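Local coordinates for fatty acid synthase 1, isoform A (Drosophila melanogaster, PDB 6FN6), which probably builds long-chain saturated fatty acids from acetyl-CoA and malonyl-CoA using NADPH, the present piece holding its dehydratase, enoylreductase and ketoreductase region, at residues L470-A478 / I503-L511; L1053-V1062 / R1088-Q1099. All blocks are in the same frame, centred on the assembly; numbering follows the deposited sequence.

Interaction 1 of 2, residues L470-A478 / I503-L511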
# COMPACT_ATOMS: atom_id res chain seq x y z
N LEU A 470 25.50 79.73 -0.94
CA LEU A 470 26.58 78.77 -0.74
C LEU A 470 27.08 78.24 -2.08
O LEU A 470 28.28 78.22 -2.34
CB LEU A 470 26.12 77.62 0.15
CG LEU A 470 27.15 76.53 0.46
CD1 LEU A 470 28.37 77.10 1.17
CD2 LEU A 470 26.51 75.43 1.29
N LYS A 471 26.14 77.82 -2.93
CA LYS A 471 26.48 77.31 -4.26
C LYS A 471 27.24 78.36 -5.06
O LYS A 471 28.23 78.04 -5.72
CB LYS A 471 25.20 76.91 -5.00
CG LYS A 471 24.61 75.59 -4.55
CD LYS A 471 23.36 75.24 -5.34
CE LYS A 471 22.93 73.80 -5.11
NZ LYS A 471 23.89 72.84 -5.73
N ALA A 472 26.77 79.60 -5.00
CA ALA A 472 27.42 80.69 -5.71
C ALA A 472 28.83 80.89 -5.17
O ALA A 472 29.77 81.15 -5.92
CB ALA A 472 26.61 81.97 -5.58
N ALA A 473 28.96 80.76 -3.85
CA ALA A 473 30.25 80.94 -3.19
C ALA A 473 31.21 79.80 -3.53
O ALA A 473 32.40 80.03 -3.72
CB ALA A 473 30.06 81.03 -1.69
N LEU A 474 30.69 78.59 -3.61
CA LEU A 474 31.52 77.42 -3.91
C LEU A 474 32.11 77.51 -5.32
O LEU A 474 33.29 77.21 -5.51
CB LEU A 474 30.71 76.13 -3.76
CG LEU A 474 30.93 75.38 -2.45
CD1 LEU A 474 30.59 76.24 -1.24
CD2 LEU A 474 30.13 74.09 -2.43
N ALA A 475 31.30 77.92 -6.29
CA ALA A 475 31.78 78.08 -7.66
C ALA A 475 32.81 79.20 -7.73
O ALA A 475 33.86 79.06 -8.37
CB ALA A 475 30.62 78.36 -8.60
N THR A 476 32.51 80.31 -7.07
CA THR A 476 33.41 81.46 -7.04
C THR A 476 34.68 81.13 -6.25
O THR A 476 35.76 81.62 -6.57
CB THR A 476 32.72 82.69 -6.41
OG1 THR A 476 31.48 82.94 -7.07
CG2 THR A 476 33.61 83.92 -6.52
N ALA A 477 34.53 80.30 -5.22
CA ALA A 477 35.65 79.94 -4.36
C ALA A 477 36.81 79.37 -5.16
O ALA A 477 37.96 79.76 -4.96
CB ALA A 477 35.20 78.94 -3.30
N ALA A 478 36.51 78.45 -6.07
CA ALA A 478 37.53 77.82 -6.89
C ALA A 478 38.33 78.88 -7.65
O ALA A 478 39.56 78.90 -7.60
CB ALA A 478 36.90 76.83 -7.86
N ILE A 503 26.85 69.72 2.45
CA ILE A 503 27.90 70.61 1.97
C ILE A 503 28.96 69.81 1.20
O ILE A 503 29.37 70.21 0.11
CB ILE A 503 28.55 71.39 3.13
CG1 ILE A 503 27.53 72.31 3.79
CG2 ILE A 503 29.75 72.19 2.64
CD1 ILE A 503 27.99 72.89 5.12
N LYS A 504 29.40 68.70 1.78
CA LYS A 504 30.45 67.87 1.20
C LYS A 504 30.17 67.51 -0.26
O LYS A 504 31.07 67.57 -1.10
CB LYS A 504 30.63 66.59 2.01
CG LYS A 504 31.29 66.80 3.36
CD LYS A 504 31.82 65.49 3.96
CE LYS A 504 30.70 64.56 4.41
NZ LYS A 504 30.16 63.71 3.31
N ASN A 505 28.93 67.13 -0.56
CA ASN A 505 28.58 66.63 -1.88
C ASN A 505 28.37 67.73 -2.92
O ASN A 505 28.17 67.44 -4.10
CB ASN A 505 27.32 65.77 -1.80
CG ASN A 505 27.57 64.43 -1.13
OD1 ASN A 505 27.98 63.47 -1.78
ND2 ASN A 505 27.33 64.37 0.18
N GLU A 506 28.40 68.98 -2.49
CA GLU A 506 28.25 70.09 -3.43
C GLU A 506 29.50 70.22 -4.29
O GLU A 506 30.59 69.80 -3.90
CB GLU A 506 27.98 71.39 -2.68
CG GLU A 506 26.56 71.52 -2.17
CD GLU A 506 25.57 71.85 -3.27
OE1 GLU A 506 24.36 71.58 -3.08
OE2 GLU A 506 26.00 72.38 -4.31
N ASN A 507 29.33 70.79 -5.48
CA ASN A 507 30.44 71.02 -6.39
C ASN A 507 31.37 72.08 -5.82
O ASN A 507 30.98 73.23 -5.63
CB ASN A 507 29.93 71.45 -7.77
CG ASN A 507 29.28 70.30 -8.52
OD1 ASN A 507 29.41 69.13 -8.14
ND2 ASN A 507 28.57 70.62 -9.60
N GLY A 508 32.61 71.69 -5.51
CA GLY A 508 33.55 72.58 -4.87
C GLY A 508 33.40 72.56 -3.36
O GLY A 508 33.76 73.51 -2.67
N GLY A 509 32.86 71.46 -2.86
CA GLY A 509 32.59 71.30 -1.45
C GLY A 509 33.84 71.12 -0.62
O GLY A 509 33.85 71.39 0.58
N LYS A 510 34.91 70.66 -1.27
CA LYS A 510 36.19 70.47 -0.58
C LYS A 510 36.68 71.78 0.03
O LYS A 510 37.50 71.77 0.95
CB LYS A 510 37.25 69.95 -1.56
CG LYS A 510 37.47 70.86 -2.77
CD LYS A 510 38.47 70.29 -3.76
CE LYS A 510 38.79 71.29 -4.87
NZ LYS A 510 40.19 71.18 -5.37
N LEU A 511 36.19 72.90 -0.48
CA LEU A 511 36.62 74.21 -0.03
C LEU A 511 35.80 74.75 1.15
O LEU A 511 36.05 75.85 1.63
CB LEU A 511 36.57 75.20 -1.19
CG LEU A 511 37.47 74.90 -2.40
CD1 LEU A 511 37.51 76.10 -3.34
CD2 LEU A 511 38.88 74.49 -1.99
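Lys471 and Glu506 meet at the outer edge of this contact, their side chains crossing at about a right angle. CG of Lys471 is anti to its carbonyl carbon (chi1 -76°), and the chain runs out straight before bending at its last torsion, which swings NZ onto the carboxylate. The ammonium forms a salt bridge, with NZ 2.6 Å from Glu506 OE2 on the syn lone pair and a weaker second bond from NZ to Glu506 OE1 at 3.0 Å. Glu506 folds at chi2 (-76°) to bring its carboxylate back against the helix, and its OE1 has a further, weak partner in Thr1072. One turn along, the CB bond of Leu474 is directed at the turn 506-509, a type II beta turn with Gly508 at its third position. Its CD2 lies 3.5 Å from Glu506 CB, again with the two side chains at about a right angle, and the same methyl rests 3.4 Å from Asn507 O. CG of Leu474 faces Gly508 O, so this side chain packs on the turn's backbone as much as on side chains. Apolar pairs lie at both ends. Leu470 CD2 approaches Ile503 CG1 at 4.1 Å, branch across branch at roughly 90°, and both residues also touch Val486 of strand 483-489 beneath. At the far end the CD1 branch of Leu511 comes within 3.7 Å of Ala477 CB. The salt bridge lies on the exposed side, while Leu470, Leu474 and Ala477 face inward. Helix 466-480 thus packs against the end of helix 496-504 and the turn leading to strand 512-517, as in the alpha/beta layering of a Rossmann-type domain, here the pseudo-ketoreductase.

Interaction 2 of 2, residues L1053-V1062 / R1088-Q1099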
# COMPACT_ATOMS: atom_id res chain seq x y z
N LEU A 1053 2.58 57.77 23.40
CA LEU A 1053 3.49 57.52 22.30
C LEU A 1053 4.84 57.00 22.80
O LEU A 1053 5.46 57.62 23.67
CB LEU A 1053 3.69 58.79 21.47
CG LEU A 1053 4.69 58.73 20.32
CD1 LEU A 1053 4.07 59.26 19.04
CD2 LEU A 1053 5.94 59.51 20.66
N ASP A 1054 5.26 55.86 22.27
CA ASP A 1054 6.51 55.24 22.68
C ASP A 1054 7.61 55.46 21.64
O ASP A 1054 8.80 55.44 21.97
CB ASP A 1054 6.33 53.74 22.92
CG ASP A 1054 5.30 53.44 24.00
OD1 ASP A 1054 5.53 53.82 25.16
OD2 ASP A 1054 4.28 52.80 23.68
N TYR A 1055 7.22 55.67 20.39
CA TYR A 1055 8.19 55.82 19.31
C TYR A 1055 7.84 56.95 18.34
O TYR A 1055 6.68 57.15 17.99
CB TYR A 1055 8.34 54.51 18.53
CG TYR A 1055 8.56 53.32 19.44
CD1 TYR A 1055 9.75 53.18 20.14
CD2 TYR A 1055 7.58 52.36 19.60
CE1 TYR A 1055 9.96 52.11 20.97
CE2 TYR A 1055 7.78 51.28 20.44
CZ TYR A 1055 8.98 51.16 21.12
OH TYR A 1055 9.19 50.09 21.96
N PHE A 1056 8.87 57.67 17.92
CA PHE A 1056 8.77 58.69 16.89
C PHE A 1056 9.99 58.52 16.00
O PHE A 1056 11.06 59.04 16.31
CB PHE A 1056 8.71 60.09 17.49
CG PHE A 1056 8.36 61.17 16.50
CD1 PHE A 1056 9.32 61.69 15.65
CD2 PHE A 1056 7.07 61.67 16.42
CE1 PHE A 1056 9.01 62.69 14.74
CE2 PHE A 1056 6.75 62.66 15.51
CZ PHE A 1056 7.72 63.17 14.67
N ILE A 1057 9.82 57.78 14.91
CA ILE A 1057 10.95 57.36 14.09
C ILE A 1057 10.84 57.94 12.68
O ILE A 1057 9.76 57.98 12.10
CB ILE A 1057 11.05 55.82 14.05
CG1 ILE A 1057 11.19 55.28 15.48
CG2 ILE A 1057 12.22 55.37 13.18
CD1 ILE A 1057 11.17 53.79 15.60
N CYS A 1058 11.98 58.40 12.16
CA CYS A 1058 12.07 58.93 10.81
C CYS A 1058 13.07 58.12 9.99
O CYS A 1058 14.26 58.08 10.31
CB CYS A 1058 12.50 60.41 10.85
SG CYS A 1058 11.43 61.51 11.81
N PHE A 1059 12.59 57.47 8.93
CA PHE A 1059 13.47 56.69 8.05
C PHE A 1059 13.89 57.48 6.81
O PHE A 1059 13.14 58.32 6.31
CB PHE A 1059 12.78 55.40 7.61
CG PHE A 1059 12.50 54.45 8.74
CD1 PHE A 1059 13.46 53.53 9.14
CD2 PHE A 1059 11.29 54.48 9.41
CE1 PHE A 1059 13.22 52.66 10.18
CE2 PHE A 1059 11.04 53.61 10.46
CZ PHE A 1059 12.01 52.70 10.84
N SER A 1060 15.09 57.18 6.31
CA SER A 1060 15.62 57.84 5.12
C SER A 1060 16.98 57.25 4.73
O SER A 1060 17.54 56.43 5.46
CB SER A 1060 15.75 59.34 5.34
OG SER A 1060 16.52 59.62 6.50
N SER A 1061 17.49 57.68 3.58
CA SER A 1061 18.83 57.30 3.13
C SER A 1061 19.77 58.49 3.20
O SER A 1061 19.33 59.64 3.27
CB SER A 1061 18.77 56.74 1.70
OG SER A 1061 20.05 56.31 1.28
N VAL A 1062 21.08 58.22 3.17
CA VAL A 1062 22.08 59.28 3.25
C VAL A 1062 22.16 60.04 1.93
O VAL A 1062 21.99 59.46 0.86
CB VAL A 1062 23.46 58.70 3.62
CG1 VAL A 1062 24.51 59.81 3.75
CG2 VAL A 1062 23.38 57.90 4.92
N ARG A 1088 13.42 66.67 20.26
CA ARG A 1088 12.39 65.92 20.96
C ARG A 1088 12.95 65.27 22.23
O ARG A 1088 12.36 65.37 23.30
CB ARG A 1088 11.78 64.86 20.04
CG ARG A 1088 10.72 65.40 19.07
CD ARG A 1088 10.14 64.28 18.21
NE ARG A 1088 9.48 63.25 19.01
CZ ARG A 1088 8.20 63.28 19.38
NH1 ARG A 1088 7.42 64.29 19.02
NH2 ARG A 1088 7.71 62.29 20.11
N GLN A 1089 14.10 64.61 22.10
CA GLN A 1089 14.73 63.96 23.24
C GLN A 1089 15.14 64.97 24.31
O GLN A 1089 15.03 64.70 25.50
CB GLN A 1089 15.95 63.14 22.81
CG GLN A 1089 15.60 61.85 22.09
CD GLN A 1089 16.72 60.82 22.18
OE1 GLN A 1089 17.61 60.92 23.03
NE2 GLN A 1089 16.69 59.84 21.29
N VAL A 1090 15.63 66.13 23.87
CA VAL A 1090 16.00 67.19 24.79
C VAL A 1090 14.80 67.51 25.67
O VAL A 1090 14.91 67.60 26.89
CB VAL A 1090 16.50 68.45 24.04
CG1 VAL A 1090 16.64 69.64 25.00
CG2 VAL A 1090 17.83 68.16 23.35
N SER A 1091 13.64 67.67 25.04
CA SER A 1091 12.42 68.02 25.75
C SER A 1091 11.72 66.79 26.34
O SER A 1091 10.55 66.86 26.72
CB SER A 1091 11.46 68.77 24.82
OG SER A 1091 12.05 69.95 24.32
N GLY A 1092 12.42 65.66 26.38
CA GLY A 1092 11.90 64.47 27.02
C GLY A 1092 10.85 63.73 26.22
O GLY A 1092 9.78 63.40 26.74
N PHE A 1093 11.13 63.49 24.94
CA PHE A 1093 10.23 62.74 24.09
C PHE A 1093 11.00 61.67 23.31
O PHE A 1093 12.20 61.83 23.07
CB PHE A 1093 9.50 63.66 23.11
CG PHE A 1093 8.44 64.51 23.75
CD1 PHE A 1093 7.26 63.95 24.19
CD2 PHE A 1093 8.62 65.88 23.90
CE1 PHE A 1093 6.27 64.72 24.78
CE2 PHE A 1093 7.64 66.66 24.49
CZ PHE A 1093 6.47 66.08 24.92
N PRO A 1094 10.32 60.59 22.92
CA PRO A 1094 11.00 59.61 22.06
C PRO A 1094 11.30 60.20 20.69
O PRO A 1094 10.45 60.89 20.13
CB PRO A 1094 9.99 58.47 21.94
CG PRO A 1094 9.01 58.67 23.05
CD PRO A 1094 8.98 60.14 23.32
N GLY A 1095 12.49 59.93 20.17
CA GLY A 1095 12.85 60.43 18.85
C GLY A 1095 14.06 59.71 18.32
O GLY A 1095 15.11 59.68 18.95
N THR A 1096 13.92 59.15 17.12
CA THR A 1096 14.97 58.35 16.52
C THR A 1096 14.99 58.58 15.03
O THR A 1096 13.97 58.45 14.35
CB THR A 1096 14.76 56.84 16.79
OG1 THR A 1096 14.41 56.62 18.16
CG2 THR A 1096 16.02 56.06 16.46
N ALA A 1097 16.16 58.94 14.51
CA ALA A 1097 16.35 59.06 13.08
C ALA A 1097 17.15 57.86 12.60
O ALA A 1097 18.23 57.57 13.12
CB ALA A 1097 17.06 60.36 12.74
N ILE A 1098 16.61 57.14 11.61
CA ILE A 1098 17.26 55.96 11.07
C ILE A 1098 17.71 56.26 9.65
O ILE A 1098 16.90 56.63 8.80
CB ILE A 1098 16.32 54.74 11.10
CG1 ILE A 1098 15.77 54.51 12.51
CG2 ILE A 1098 17.03 53.49 10.60
CD1 ILE A 1098 16.83 54.24 13.56
N GLN A 1099 19.01 56.11 9.40
CA GLN A 1099 19.58 56.38 8.09
C GLN A 1099 20.31 55.16 7.53
O GLN A 1099 21.07 54.50 8.23
CB GLN A 1099 20.55 57.56 8.17
CG GLN A 1099 19.85 58.89 8.36
CD GLN A 1099 20.82 60.05 8.50
OE1 GLN A 1099 22.04 59.85 8.48
NE2 GLN A 1099 20.29 61.25 8.64
O HOH W 1 11.86 56.76 18.85
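Arg1088 reaches from the end of helix 1072-1090 across the ring of Phe1056. Its CB, on a bond directed at strand 1055-1060, lies over Gly1095, where the lack of a side chain leaves it room. CG carries the chain onward, and CD sits over the face of the Phe1056 ring as a CH-pi contact, 4.0 Å from the ring centroid. A bend at chi3 (61°) then lays the guanidinium flat on the ring, with planes only 14° apart and NE 3.4 Å from Phe1056 CG; CZ makes an off-centre cation-pi contact. Phe1093 CB lies over the opposite face of the guanidinium, toward its rim. In the guanidinium plane, NE (2.8 Å) and NH2 (3.1 Å) both grip Pro1094 O side-on, while NH2 also has Leu1053 CD2 at its edge. NH1 ends at Asp1043 in a salt bridge and at Ser1046, both on helix 1034-1049. Beyond this stack the strands pair in parallel: Thr1096 N to Phe1056 O, Cys1058 N to Thr1096 O, and Ile1098 N to Cys1058 O at 2.8 Å. On one face Ile1098 nests between Ile1057 and Phe1059, its CB 3.7 Å from Phe1059 CD1. A Schellman motif at Gly1092 ends the helix and turns the chain into strand 1096-1099, completing a beta-alpha-beta crossover of the Rossmann fold in the ketoreductase domain.

Interaction 1 closes before interaction 2 opens along the chain, and the two belong to different Rossmann-type units, the pseudo-ketoreductase and the ketoreductase domain. Their centres are 31 Å apart and their nearest atoms about 6 Å, without touching. Helix 1072-1090 spans the two contacts, from its first residue beside interaction 1 to Arg1088 near its C-terminal end in interaction 2. The first contact packs helix 466-480 against the link from helix 496-504 to strand 512-517; the second joins adjacent parallel strands inside the sheet. Together they are consistent with the catalytic and structural halves of the ketoreductase region lying side by side.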